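Local atomic coordinates of p-nitrophenyl phosphatase (Pho2) (Archaeoglobus fulgidus, PDB entry 3QGM), a protein that probably hydrolyses phosphate monoesters such as p-nitrophenyl phosphate, as a metal-dependent phosphatase of the haloacid dehalogenase superfamily with a bound calcium ion. Residues 137-142 with 173-179; 123-129 with 164-170; 75-79 with 100-104. One frame throughout, in Å; residues are numbered along the deposited sequence.

Contact 1 of 3, residues 137-142 with 173-179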
ATOM      1  N   ALA A 137       4.183   2.446  11.470  1.00 25.01           N
ATOM      2  CA  ALA A 137       5.140   2.400  10.351  1.00 24.90           C
ATOM      3  C   ALA A 137       5.124   3.714   9.626  1.00 24.24           C
ATOM      4  O   ALA A 137       6.168   4.282   9.364  1.00 24.61           O
ATOM      5  CB  ALA A 137       4.764   1.258   9.367  1.00 24.10           C
ATOM      6  N   LEU A 138       3.921   4.191   9.300  1.00 24.41           N
ATOM      7  CA  LEU A 138       3.747   5.507   8.715  1.00 24.57           C
ATOM      8  C   LEU A 138       4.504   6.584   9.549  1.00 25.74           C
ATOM      9  O   LEU A 138       5.280   7.392   9.021  1.00 25.09           O
ATOM     10  CB  LEU A 138       2.250   5.845   8.585  1.00 24.57           C
ATOM     11  CG  LEU A 138       1.928   7.321   8.284  1.00 23.81           C
ATOM     12  CD1 LEU A 138       2.393   7.631   6.840  1.00 24.91           C
ATOM     13  CD2 LEU A 138       0.456   7.625   8.484  1.00 24.85           C
ATOM     14  N   ARG A 139       4.252   6.613  10.847  1.00 26.92           N
ATOM     15  CA  ARG A 139       4.891   7.658  11.653  1.00 27.68           C
ATOM     16  C   ARG A 139       6.409   7.496  11.677  1.00 27.74           C
ATOM     17  O   ARG A 139       7.131   8.477  11.569  1.00 28.80           O
ATOM     18  CB  ARG A 139       4.277   7.688  13.043  1.00 27.76           C
ATOM     19  CG  ARG A 139       2.801   8.114  12.964  1.00 28.70           C
ATOM     20  CD  ARG A 139       2.139   8.103  14.325  1.00 29.85           C
ATOM     21  NE  ARG A 139       0.765   8.488  14.260  1.00 30.79           N
ATOM     22  CZ  ARG A 139      -0.083   8.445  15.282  1.00 32.44           C
ATOM     23  NH1 ARG A 139       0.326   8.032  16.484  1.00 28.79           N
ATOM     24  NH2 ARG A 139      -1.340   8.843  15.097  1.00 33.13           N
ATOM     25  N   ALA A 140       6.896   6.269  11.783  1.00 27.52           N
ATOM     26  CA  ALA A 140       8.350   6.006  11.707  1.00 27.68           C
ATOM     27  C   ALA A 140       8.976   6.459  10.385  1.00 28.06           C
ATOM     28  O   ALA A 140      10.085   7.056  10.307  1.00 27.34           O
ATOM     29  CB  ALA A 140       8.607   4.508  11.936  1.00 26.58           C
ATOM     30  N   CYS A 141       8.249   6.197   9.318  1.00 27.78           N
ATOM     31  CA  CYS A 141       8.738   6.500   8.003  1.00 28.95           C
ATOM     32  C   CYS A 141       8.812   8.053   7.806  1.00 29.00           C
ATOM     33  O   CYS A 141       9.810   8.577   7.338  1.00 28.06           O
ATOM     34  CB  CYS A 141       7.799   5.807   7.027  1.00 29.49           C
ATOM     35  SG  CYS A 141       8.367   5.743   5.401  1.00 33.55           S
ATOM     36  N   LEU A 142       7.781   8.760   8.265  1.00 29.63           N
ATOM     37  CA  LEU A 142       7.713  10.223   8.244  1.00 29.99           C
ATOM     38  C   LEU A 142       8.752  10.892   9.182  1.00 30.78           C
ATOM     39  O   LEU A 142       9.174  11.989   8.897  1.00 28.79           O
ATOM     40  CB  LEU A 142       6.323  10.735   8.647  1.00 30.05           C
ATOM     41  CG  LEU A 142       5.149  10.604   7.657  1.00 30.28           C
ATOM     42  CD1 LEU A 142       3.885  10.879   8.420  1.00 28.25           C
ATOM     43  CD2 LEU A 142       5.292  11.564   6.473  1.00 29.29           C
ATOM     44  N   LEU A 173       3.620   2.494   2.263  1.00 21.25           N
ATOM     45  CA  LEU A 173       4.474   3.545   2.786  1.00 21.36           C
ATOM     46  C   LEU A 173       4.960   4.473   1.683  1.00 21.55           C
ATOM     47  O   LEU A 173       4.937   5.691   1.850  1.00 23.18           O
ATOM     48  CB  LEU A 173       5.653   2.930   3.532  1.00 21.51           C
ATOM     49  CG  LEU A 173       5.293   2.202   4.817  1.00 23.27           C
ATOM     50  CD1 LEU A 173       6.552   1.561   5.387  1.00 25.01           C
ATOM     51  CD2 LEU A 173       4.593   3.189   5.817  1.00 24.84           C
ATOM     52  N   TYR A 174       5.319   3.906   0.537  1.00 21.98           N
ATOM     53  CA  TYR A 174       5.712   4.672  -0.636  1.00 21.52           C
ATOM     54  C   TYR A 174       4.580   5.599  -1.096  1.00 21.58           C
ATOM     55  O   TYR A 174       4.798   6.798  -1.385  1.00 20.55           O
ATOM     56  CB  TYR A 174       6.145   3.757  -1.822  1.00 21.33           C
ATOM     57  CG  TYR A 174       6.299   4.572  -3.092  1.00 25.46           C
ATOM     58  CD1 TYR A 174       7.381   5.415  -3.278  1.00 27.17           C
ATOM     59  CD2 TYR A 174       5.297   4.593  -4.047  1.00 31.34           C
ATOM     60  CE1 TYR A 174       7.497   6.205  -4.450  1.00 28.96           C
ATOM     61  CE2 TYR A 174       5.392   5.373  -5.180  1.00 33.33           C
ATOM     62  CZ  TYR A 174       6.485   6.178  -5.373  1.00 31.37           C
ATOM     63  OH  TYR A 174       6.540   6.906  -6.528  1.00 34.34           O
ATOM     64  N   TRP A 175       3.381   5.056  -1.206  1.00 19.91           N
ATOM     65  CA  TRP A 175       2.303   5.884  -1.682  1.00 21.82           C
ATOM     66  C   TRP A 175       1.982   7.046  -0.764  1.00 22.26           C
ATOM     67  O   TRP A 175       1.711   8.166  -1.237  1.00 23.62           O
ATOM     68  CB  TRP A 175       1.074   5.052  -1.935  1.00 21.08           C
ATOM     69  CG  TRP A 175       0.036   5.707  -2.701  1.00 22.68           C
ATOM     70  CD1 TRP A 175      -1.038   6.377  -2.219  1.00 22.68           C
ATOM     71  CD2 TRP A 175      -0.119   5.651  -4.109  1.00 24.87           C
ATOM     72  NE1 TRP A 175      -1.839   6.787  -3.260  1.00 25.85           N
ATOM     73  CE2 TRP A 175      -1.307   6.328  -4.428  1.00 24.12           C
ATOM     74  CE3 TRP A 175       0.624   5.055  -5.139  1.00 27.67           C
ATOM     75  CZ2 TRP A 175      -1.739   6.510  -5.747  1.00 26.45           C
ATOM     76  CZ3 TRP A 175       0.192   5.197  -6.419  1.00 27.87           C
ATOM     77  CH2 TRP A 175      -0.991   5.933  -6.724  1.00 28.76           C
HETATM   78  N   MSE A 176       2.061   6.809   0.544  1.00 23.21           N
HETATM   79  CA  MSE A 176       1.672   7.803   1.515  1.00 22.88           C
HETATM   80  C   MSE A 176       2.777   8.836   1.753  1.00 24.21           C
HETATM   81  O   MSE A 176       2.480   9.969   2.062  1.00 23.82           O
HETATM   82  CB  MSE A 176       1.304   7.113   2.846  1.00 23.42           C
HETATM   83  CG  MSE A 176      -0.010   6.292   2.750  1.00 20.89           C
HETATM   84 SE   MSE A 176      -0.524   5.760   4.532  0.60 22.58          SE
HETATM   85  CE  MSE A 176       0.902   4.500   4.917  1.00 17.50           C
ATOM     86  N   THR A 177       4.037   8.436   1.659  1.00 24.21           N
ATOM     87  CA  THR A 177       5.164   9.279   2.140  1.00 26.10           C
ATOM     88  C   THR A 177       6.161   9.638   1.061  1.00 27.07           C
ATOM     89  O   THR A 177       6.966  10.528   1.274  1.00 28.14           O
ATOM     90  CB  THR A 177       6.018   8.595   3.195  1.00 26.37           C
ATOM     91  OG1 THR A 177       6.688   7.475   2.597  1.00 24.51           O
ATOM     92  CG2 THR A 177       5.221   8.149   4.433  1.00 25.60           C
ATOM     93  N   GLY A 178       6.152   8.912  -0.060  1.00 28.27           N
ATOM     94  CA  GLY A 178       7.182   9.073  -1.086  1.00 29.19           C
ATOM     95  C   GLY A 178       8.469   8.314  -0.806  1.00 29.24           C
ATOM     96  O   GLY A 178       9.314   8.246  -1.659  1.00 30.12           O
ATOM     97  N   ARG A 179       8.621   7.672   0.351  1.00 29.60           N
ATOM     98  CA  ARG A 179       9.860   6.916   0.644  1.00 28.61           C
ATOM     99  C   ARG A 179       9.773   5.463   0.213  1.00 27.83           C
ATOM    100  O   ARG A 179       8.825   4.749   0.592  1.00 27.10           O
ATOM    101  CB  ARG A 179      10.155   6.892   2.152  1.00 28.45           C
ATOM    102  CG  ARG A 179      10.451   8.220   2.727  1.00 30.82           C
ATOM    103  CD  ARG A 179      11.014   8.052   4.109  1.00 29.51           C
ATOM    104  NE  ARG A 179      12.329   7.424   4.141  1.00 28.83           N
ATOM    105  CZ  ARG A 179      12.928   7.028   5.279  1.00 29.00           C
ATOM    106  NH1 ARG A 179      12.333   7.159   6.459  1.00 28.09           N
ATOM    107  NH2 ARG A 179      14.116   6.481   5.243  1.00 27.66           N
TER
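Leu138 lies nearest Leu173 and Leu142 nearest Thr177, CA to CA, where the axes of helical segments 137-142 and 173-177 approach to 10.4 Å and cross at -58°. Leu173 lays CD2 against the backbone of the first segment, 3.7 Å from Leu138 N, and the same methyl meets Ala137 CB. Leu138 turns CG anti to its own backbone N (chi1 167°), which brings CD1 to 3.7 Å from Thr177 CG2 and beside CE of selenomethionine Met176, whose chain crosses it at about a right angle. Thr177 CG2 also touches Leu142 CD2 at 4.0 Å. The Thr177 hydroxyl is committed to its own helix end: OG1 donates to Leu173 O (2.6 Å) from above the carbonyl plane and accepts from Arg179 N, forming an ST turn, while Gly178 leaves the helix with positive phi. Arg179, its chain bent at chi3, passes CD by Cys141 SG at 3.7 Å. Its NH1 reaches Cys141 O at 3.0 Å, in the carbonyl plane on a lone pair (N-H...O 158°), and also bonds, as its stronger partner, to Ile145 O; Asp182 takes NH2 in a salt bridge. Helix 131-143 is the crossover of a beta-alpha-beta unit between neighbouring parallel strands 120-123 and 146-149, which adjoin the contact through Leu121, Val123 and Tyr147; helix 167-177 packs against it, and Leu138 also meets Ile163 of the second subunit.

Contact 2 of 3, residues 123-129 with 164-170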
ATOM      1  N   VAL A 123      10.824  -3.369   7.938  1.00 23.96           N
ATOM      2  CA  VAL A 123       9.549  -3.736   7.374  1.00 23.21           C
ATOM      3  C   VAL A 123       9.666  -5.174   6.945  1.00 22.41           C
ATOM      4  O   VAL A 123      10.525  -5.512   6.180  1.00 24.23           O
ATOM      5  CB  VAL A 123       9.215  -2.816   6.177  1.00 23.14           C
ATOM      6  CG1 VAL A 123       8.212  -3.483   5.279  1.00 23.07           C
ATOM      7  CG2 VAL A 123       8.705  -1.437   6.675  1.00 22.38           C
ATOM      8  N   GLY A 124       8.851  -6.034   7.516  1.00 22.61           N
ATOM      9  CA  GLY A 124       8.684  -7.402   7.066  1.00 22.28           C
ATOM     10  C   GLY A 124       7.172  -7.689   7.047  1.00 23.26           C
ATOM     11  O   GLY A 124       6.393  -7.014   7.734  1.00 20.81           O
ATOM     12  N   SER A 125       6.776  -8.686   6.258  1.00 22.96           N
ATOM     13  CA  SER A 125       5.402  -9.106   6.190  0.60 24.27           C
ATOM     14  C   SER A 125       4.846  -9.489   7.544  1.00 24.99           C
ATOM     15  O   SER A 125       5.591 -10.002   8.390  1.00 26.98           O
ATOM     16  CB  SER A 125       5.265 -10.303   5.271  0.60 24.21           C
ATOM     17  OG  SER A 125       3.917 -10.435   4.929  0.60 24.10           O
ATOM     18  N   ASN A 126       3.555  -9.254   7.741  1.00 24.81           N
ATOM     19  CA  ASN A 126       2.853  -9.653   8.970  1.00 25.07           C
ATOM     20  C   ASN A 126       1.391 -10.025   8.709  1.00 26.22           C
ATOM     21  O   ASN A 126       0.555  -9.153   8.335  1.00 25.32           O
ATOM     22  CB  ASN A 126       2.918  -8.493   9.960  1.00 25.84           C
ATOM     23  CG  ASN A 126       2.637  -8.912  11.373  1.00 25.49           C
ATOM     24  OD1 ASN A 126       1.915  -9.874  11.607  1.00 28.49           O
ATOM     25  ND2 ASN A 126       3.176  -8.170  12.330  1.00 26.52           N
ATOM     26  N   ARG A 127       1.058 -11.291   8.981  1.00 26.57           N
ATOM     27  CA  ARG A 127      -0.281 -11.803   8.808  0.60 28.52           C
ATOM     28  C   ARG A 127      -1.236 -11.127   9.811  1.00 28.39           C
ATOM     29  O   ARG A 127      -2.429 -11.156   9.658  1.00 29.96           O
ATOM     30  CB  ARG A 127      -0.248 -13.344   8.999  0.60 30.30           C
ATOM     31  CG  ARG A 127      -1.404 -14.111   8.367  0.60 34.71           C
ATOM     32  CD  ARG A 127      -1.183 -15.634   8.479  0.60 39.58           C
ATOM     33  NE  ARG A 127      -0.980 -16.069   9.860  0.60 43.75           N
ATOM     34  CZ  ARG A 127      -1.940 -16.183  10.774  0.60 47.02           C
ATOM     35  NH1 ARG A 127      -3.207 -15.882  10.474  0.60 48.30           N
ATOM     36  NH2 ARG A 127      -1.625 -16.587  12.007  0.60 47.82           N
ATOM     37  N   LYS A 128      -0.674 -10.494  10.838  1.00 28.08           N
ATOM     38  CA  LYS A 128      -1.420  -9.758  11.839  1.00 29.23           C
ATOM     39  C   LYS A 128      -1.357  -8.243  11.604  1.00 27.81           C
ATOM     40  O   LYS A 128      -1.640  -7.447  12.518  1.00 27.25           O
ATOM     41  CB  LYS A 128      -0.930 -10.131  13.238  1.00 30.45           C
ATOM     42  CG  LYS A 128      -1.393 -11.508  13.682  1.00 34.27           C
ATOM     43  CD  LYS A 128      -0.974 -11.846  15.164  1.00 39.42           C
ATOM     44  CE  LYS A 128      -1.618 -13.192  15.692  1.00 43.71           C
ATOM     45  NZ  LYS A 128      -0.654 -14.366  15.797  1.00 44.13           N
ATOM     46  N   ILE A 129      -1.015  -7.845  10.372  1.00 26.31           N
ATOM     47  CA  ILE A 129      -0.939  -6.427  10.049  1.00 26.08           C
ATOM     48  C   ILE A 129      -2.317  -5.807  10.293  1.00 26.76           C
ATOM     49  O   ILE A 129      -3.371  -6.405  10.009  1.00 28.08           O
ATOM     50  CB  ILE A 129      -0.414  -6.180   8.570  1.00 25.72           C
ATOM     51  CG1 ILE A 129      -0.087  -4.707   8.324  1.00 26.79           C
ATOM     52  CG2 ILE A 129      -1.402  -6.601   7.550  1.00 25.05           C
ATOM     53  CD1 ILE A 129       1.084  -4.209   9.060  1.00 25.94           C
ATOM     54  N   PRO A 164      -0.945 -10.994   0.087  1.00 27.24           N
ATOM     55  CA  PRO A 164       0.072  -9.922   0.082  1.00 26.50           C
ATOM     56  C   PRO A 164       1.415 -10.419   0.644  1.00 25.79           C
ATOM     57  O   PRO A 164       1.437 -11.189   1.580  1.00 24.09           O
ATOM     58  CB  PRO A 164      -0.489  -8.883   1.070  1.00 25.89           C
ATOM     59  CG  PRO A 164      -1.927  -9.143   1.125  1.00 28.91           C
ATOM     60  CD  PRO A 164      -2.134 -10.611   0.883  1.00 27.92           C
ATOM     61  N   GLY A 165       2.509  -9.952   0.085  1.00 25.42           N
ATOM     62  CA  GLY A 165       3.830 -10.175   0.693  1.00 25.42           C
ATOM     63  C   GLY A 165       4.282  -8.857   1.275  1.00 24.22           C
ATOM     64  O   GLY A 165       3.509  -7.953   1.432  1.00 23.78           O
ATOM     65  N   THR A 166       5.556  -8.769   1.578  1.00 24.12           N
ATOM     66  CA  THR A 166       6.139  -7.644   2.250  1.00 24.62           C
ATOM     67  C   THR A 166       6.020  -6.359   1.428  1.00 25.74           C
ATOM     68  O   THR A 166       5.942  -5.255   1.981  1.00 24.62           O
ATOM     69  CB  THR A 166       7.620  -7.932   2.521  1.00 24.09           C
ATOM     70  OG1 THR A 166       7.710  -9.107   3.343  1.00 24.73           O
ATOM     71  CG2 THR A 166       8.276  -6.708   3.195  1.00 23.23           C
ATOM     72  N   GLY A 167       5.966  -6.517   0.108  1.00 26.00           N
ATOM     73  CA  GLY A 167       5.843  -5.372  -0.789  1.00 26.75           C
ATOM     74  C   GLY A 167       4.549  -4.604  -0.606  1.00 26.57           C
ATOM     75  O   GLY A 167       4.425  -3.443  -0.999  1.00 25.18           O
HETATM   76  N   MSE A 168       3.573  -5.243   0.011  1.00 26.43           N
HETATM   77  CA  MSE A 168       2.381  -4.539   0.340  1.00 26.33           C
HETATM   78  C   MSE A 168       2.641  -3.358   1.282  1.00 25.93           C
HETATM   79  O   MSE A 168       2.073  -2.250   1.080  1.00 24.68           O
HETATM   80  CB  MSE A 168       1.358  -5.446   0.961  1.00 27.37           C
HETATM   81  CG  MSE A 168       0.040  -4.757   0.972  1.00 30.06           C
HETATM   82 SE   MSE A 168      -0.187  -4.013   2.690  0.60 34.70          SE
HETATM   83  CE  MSE A 168      -1.066  -5.677   3.217  1.00 26.60           C
ATOM     84  N   ILE A 169       3.462  -3.596   2.305  1.00 24.26           N
ATOM     85  CA  ILE A 169       3.753  -2.571   3.299  1.00 23.57           C
ATOM     86  C   ILE A 169       4.670  -1.538   2.608  1.00 23.66           C
ATOM     87  O   ILE A 169       4.462  -0.345   2.701  1.00 22.44           O
ATOM     88  CB  ILE A 169       4.399  -3.139   4.593  1.00 23.80           C
ATOM     89  CG1 ILE A 169       3.421  -4.104   5.304  1.00 25.75           C
ATOM     90  CG2 ILE A 169       4.798  -1.998   5.508  1.00 21.04           C
ATOM     91  CD1 ILE A 169       4.024  -4.939   6.395  1.00 23.36           C
ATOM     92  N   ILE A 170       5.620  -1.996   1.809  1.00 23.37           N
ATOM     93  CA  ILE A 170       6.447  -1.060   1.056  1.00 21.67           C
ATOM     94  C   ILE A 170       5.656  -0.131   0.171  1.00 22.31           C
ATOM     95  O   ILE A 170       5.947   1.060   0.097  1.00 22.13           O
ATOM     96  CB  ILE A 170       7.528  -1.784   0.219  1.00 22.33           C
ATOM     97  CG1 ILE A 170       8.489  -2.523   1.150  1.00 21.55           C
ATOM     98  CG2 ILE A 170       8.302  -0.768  -0.643  1.00 20.88           C
ATOM     99  CD1 ILE A 170       9.239  -3.723   0.504  1.00 22.94           C
TER
HETATM  100  O   HOH W   1       2.250  -8.448   3.793  1.00 36.10           O
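Thr166 OG1 meets Ser125 N at 3.1 Å, a weak hydrogen bond bent to 128° at the proton; the hydroxyl has its stronger partner in Asn151 OD1, and Ser125 N bonds to Ser50 OG as well. OG1 thus sits between the 123-129 loop and Asn151, with the Ser125 bond the weak one. Its torsion sets the methyl anti to the backbone N (chi1 of OG1 -60°), so CG2 lies 3.8 Å from Val123 CG1 while OG1 faces the serine backbone. An alanine at this position would remove both branches, and would probably leave Asn151 OD1 without this mate and open a gap beside Val123. A water donates to Gly165 O at 2.7 Å; its link to Ser125 OG is doubtful, as that side chain has two conformers. One turn further on, the contact becomes apolar. Ile169 CG2 slides past Val123 CG1 at 3.7 Å, whereas its other branch extends CD1 to 3.4 Å from Gly124 O and to 4.0 Å from Ile129 CD1, the two isoleucines meeting tip to tip. Ile129 closes a type I turn begun at Asn126, whose OD1 accepts from Lys128 N in an Asx turn. The arrangement packs the loop leaving strand 120-123 for helix 131-143 against the early part of helix 167-177. Tyr147 of adjoining strand 146-149 touches both Val123 and Ile170, and Met134 of the second subunit packs on Met168.

Contact 3 of 3, residues 75-79 with 100-104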
ATOM      1  N   VAL A  75      18.676 -16.603   5.372  1.00 24.21           N
ATOM      2  CA  VAL A  75      17.276 -16.217   5.232  1.00 24.13           C
ATOM      3  C   VAL A  75      17.140 -14.718   5.552  1.00 23.84           C
ATOM      4  O   VAL A  75      17.951 -14.142   6.289  1.00 23.13           O
ATOM      5  CB  VAL A  75      16.352 -17.115   6.103  1.00 24.51           C
ATOM      6  CG1 VAL A  75      16.654 -16.939   7.645  1.00 22.53           C
ATOM      7  CG2 VAL A  75      14.853 -16.884   5.717  1.00 24.66           C
ATOM      8  N   ALA A  76      16.155 -14.091   4.912  1.00 23.12           N
ATOM      9  CA  ALA A  76      16.054 -12.658   4.902  1.00 23.25           C
ATOM     10  C   ALA A  76      15.901 -12.118   6.308  1.00 22.65           C
ATOM     11  O   ALA A  76      16.363 -11.046   6.587  1.00 23.68           O
ATOM     12  CB  ALA A  76      14.851 -12.189   3.987  1.00 21.54           C
ATOM     13  N   THR A  77      15.239 -12.847   7.192  1.00 23.15           N
ATOM     14  CA  THR A  77      15.056 -12.350   8.549  1.00 23.32           C
ATOM     15  C   THR A  77      16.434 -12.195   9.221  1.00 23.77           C
ATOM     16  O   THR A  77      16.802 -11.119   9.740  1.00 23.63           O
ATOM     17  CB  THR A  77      14.206 -13.306   9.397  1.00 23.43           C
ATOM     18  OG1 THR A  77      14.753 -14.626   9.321  1.00 21.78           O
ATOM     19  CG2 THR A  77      12.684 -13.306   8.925  1.00 21.50           C
ATOM     20  N   TYR A  78      17.228 -13.258   9.133  1.00 23.28           N
ATOM     21  CA  TYR A  78      18.616 -13.208   9.693  1.00 23.55           C
ATOM     22  C   TYR A  78      19.495 -12.182   8.942  1.00 22.94           C
ATOM     23  O   TYR A  78      20.289 -11.439   9.563  1.00 22.12           O
ATOM     24  CB  TYR A  78      19.207 -14.621   9.632  1.00 23.49           C
ATOM     25  CG  TYR A  78      20.680 -14.779   9.894  1.00 25.78           C
ATOM     26  CD1 TYR A  78      21.125 -15.029  11.175  1.00 28.48           C
ATOM     27  CD2 TYR A  78      21.632 -14.708   8.862  1.00 28.29           C
ATOM     28  CE1 TYR A  78      22.461 -15.215  11.469  1.00 28.45           C
ATOM     29  CE2 TYR A  78      23.040 -14.866   9.147  1.00 28.35           C
ATOM     30  CZ  TYR A  78      23.412 -15.123  10.471  1.00 31.50           C
ATOM     31  OH  TYR A  78      24.718 -15.320  10.869  1.00 31.65           O
ATOM     32  N   ALA A  79      19.370 -12.129   7.605  1.00 22.84           N
ATOM     33  CA  ALA A  79      20.275 -11.308   6.829  1.00 23.68           C
ATOM     34  C   ALA A  79      19.998  -9.879   7.264  1.00 24.39           C
ATOM     35  O   ALA A  79      20.928  -9.081   7.448  1.00 26.03           O
ATOM     36  CB  ALA A  79      20.079 -11.500   5.277  1.00 23.18           C
ATOM     37  N   GLY A 100       9.372 -14.405  13.982  1.00 24.99           N
ATOM     38  CA  GLY A 100      10.644 -14.886  13.506  1.00 25.02           C
ATOM     39  C   GLY A 100      11.588 -13.778  13.097  1.00 24.43           C
ATOM     40  O   GLY A 100      12.807 -13.928  13.231  1.00 23.60           O
ATOM     41  N   LEU A 101      11.053 -12.655  12.601  1.00 23.00           N
ATOM     42  CA  LEU A 101      11.900 -11.508  12.346  1.00 22.57           C
ATOM     43  C   LEU A 101      12.372 -10.859  13.644  1.00 24.13           C
ATOM     44  O   LEU A 101      13.577 -10.569  13.809  1.00 24.34           O
ATOM     45  CB  LEU A 101      11.197 -10.500  11.479  1.00 21.82           C
ATOM     46  CG  LEU A 101      11.962  -9.224  11.185  1.00 21.76           C
ATOM     47  CD1 LEU A 101      13.373  -9.472  10.598  1.00 20.51           C
ATOM     48  CD2 LEU A 101      11.110  -8.354  10.217  1.00 19.34           C
ATOM     49  N   ILE A 102      11.436 -10.685  14.573  1.00 24.63           N
ATOM     50  CA  ILE A 102      11.727 -10.096  15.876  1.00 25.12           C
ATOM     51  C   ILE A 102      12.819 -10.937  16.547  1.00 24.92           C
ATOM     52  O   ILE A 102      13.741 -10.411  17.127  1.00 25.44           O
ATOM     53  CB  ILE A 102      10.471 -10.095  16.749  1.00 25.27           C
ATOM     54  CG1 ILE A 102       9.385  -9.138  16.169  1.00 27.61           C
ATOM     55  CG2 ILE A 102      10.824  -9.742  18.174  1.00 24.79           C
ATOM     56  CD1 ILE A 102       8.064  -9.215  16.890  1.00 27.75           C
ATOM     57  N   GLU A 103      12.658 -12.253  16.482  1.00 25.75           N
ATOM     58  CA  GLU A 103      13.644 -13.181  17.035  1.00 26.55           C
ATOM     59  C   GLU A 103      15.037 -12.894  16.490  1.00 26.95           C
ATOM     60  O   GLU A 103      15.990 -12.838  17.273  1.00 25.08           O
ATOM     61  CB  GLU A 103      13.271 -14.633  16.768  1.00 26.35           C
ATOM     62  CG  GLU A 103      14.080 -15.629  17.582  1.00 29.63           C
ATOM     63  CD  GLU A 103      13.268 -16.735  18.209  1.00 29.80           C
ATOM     64  OE1 GLU A 103      12.320 -17.267  17.606  1.00 33.00           O
ATOM     65  OE2 GLU A 103      13.584 -17.041  19.353  1.00 35.17           O
ATOM     66  N   GLU A 104      15.164 -12.784  15.154  1.00 26.08           N
ATOM     67  CA  GLU A 104      16.480 -12.612  14.543  1.00 25.58           C
ATOM     68  C   GLU A 104      17.009 -11.238  14.887  1.00 25.34           C
ATOM     69  O   GLU A 104      18.192 -11.043  15.121  1.00 24.95           O
ATOM     70  CB  GLU A 104      16.434 -12.809  13.020  1.00 25.88           C
ATOM     71  CG  GLU A 104      16.152 -14.259  12.583  1.00 24.56           C
ATOM     72  CD  GLU A 104      17.329 -15.237  12.889  1.00 28.95           C
ATOM     73  OE1 GLU A 104      18.429 -14.763  13.226  1.00 28.36           O
ATOM     74  OE2 GLU A 104      17.171 -16.470  12.756  1.00 28.37           O
TER
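Glu104 sets OE1 at the edge of the Tyr78 ring, close to the ring plane and 3.4 Å from CD1, with the carboxylate and ring planes 86° apart. The carboxylate thus stands nearly perpendicular to the aromatic ring and meets its C-H rim, where the partial positive charge of the edge is probably favourable to the oxygen. The ring also makes a cation-pi interaction with Arg54, while OE2 of the glutamate accepts from Arg54 N, so the same residue serves both side chains, one through its guanidinium and the other through its backbone. The glutamate chain folds at chi2 (-69°), which carries its carboxyl group across to Tyr78 CB instead of continuing straight; CD is 3.8 Å from that atom. No hydrogen bond crosses between the two segments. In the fold this is a meeting of two helix beginnings: helix 76-87 starts directly after strand 73-75, an edge strand of the six-stranded parallel sheet, and helix 99-107 follows strand 92-95 of the five-stranded one, consistent with a core-and-cap layout of the HAD superfamily. Thr77 meets both Leu101 and Glu104. Its CG2 lies 3.9 Å from Leu101 CA, and OG1, which is hydrogen-bonded to Arg52 O, is brushed by Glu104 CG at 3.6 Å as the two side chains cross at about a right angle. Leu101 holds CG anti to the backbone N (chi1 178°), and that turn sends CD1 to 3.9 Å from Thr77 O.

All three contacts are largely buried. Contacts 1 and 2 share helix 167-177, at its C-terminal end and its beginning respectively; they touch through Leu173 CD1 and Val123 CG2, and both reach the second subunit. Contact 3 meets no other chain and lies nearer the centre of the molecule, joining helices that follow strands of different sheets. It joins contact 2 where Gly124 CA packs on Leu101 CD2, whereas contact 1 stays about 12 Å away between nearest atoms. Contact 1 combines apolar packing with an arginine bond to a backbone carbonyl, contact 2 joins branched apolar side chains with a threonine hydroxyl whose cross-segment bond is weak, and contact 3 has van der Waals and carboxylate-to-ring-edge approaches.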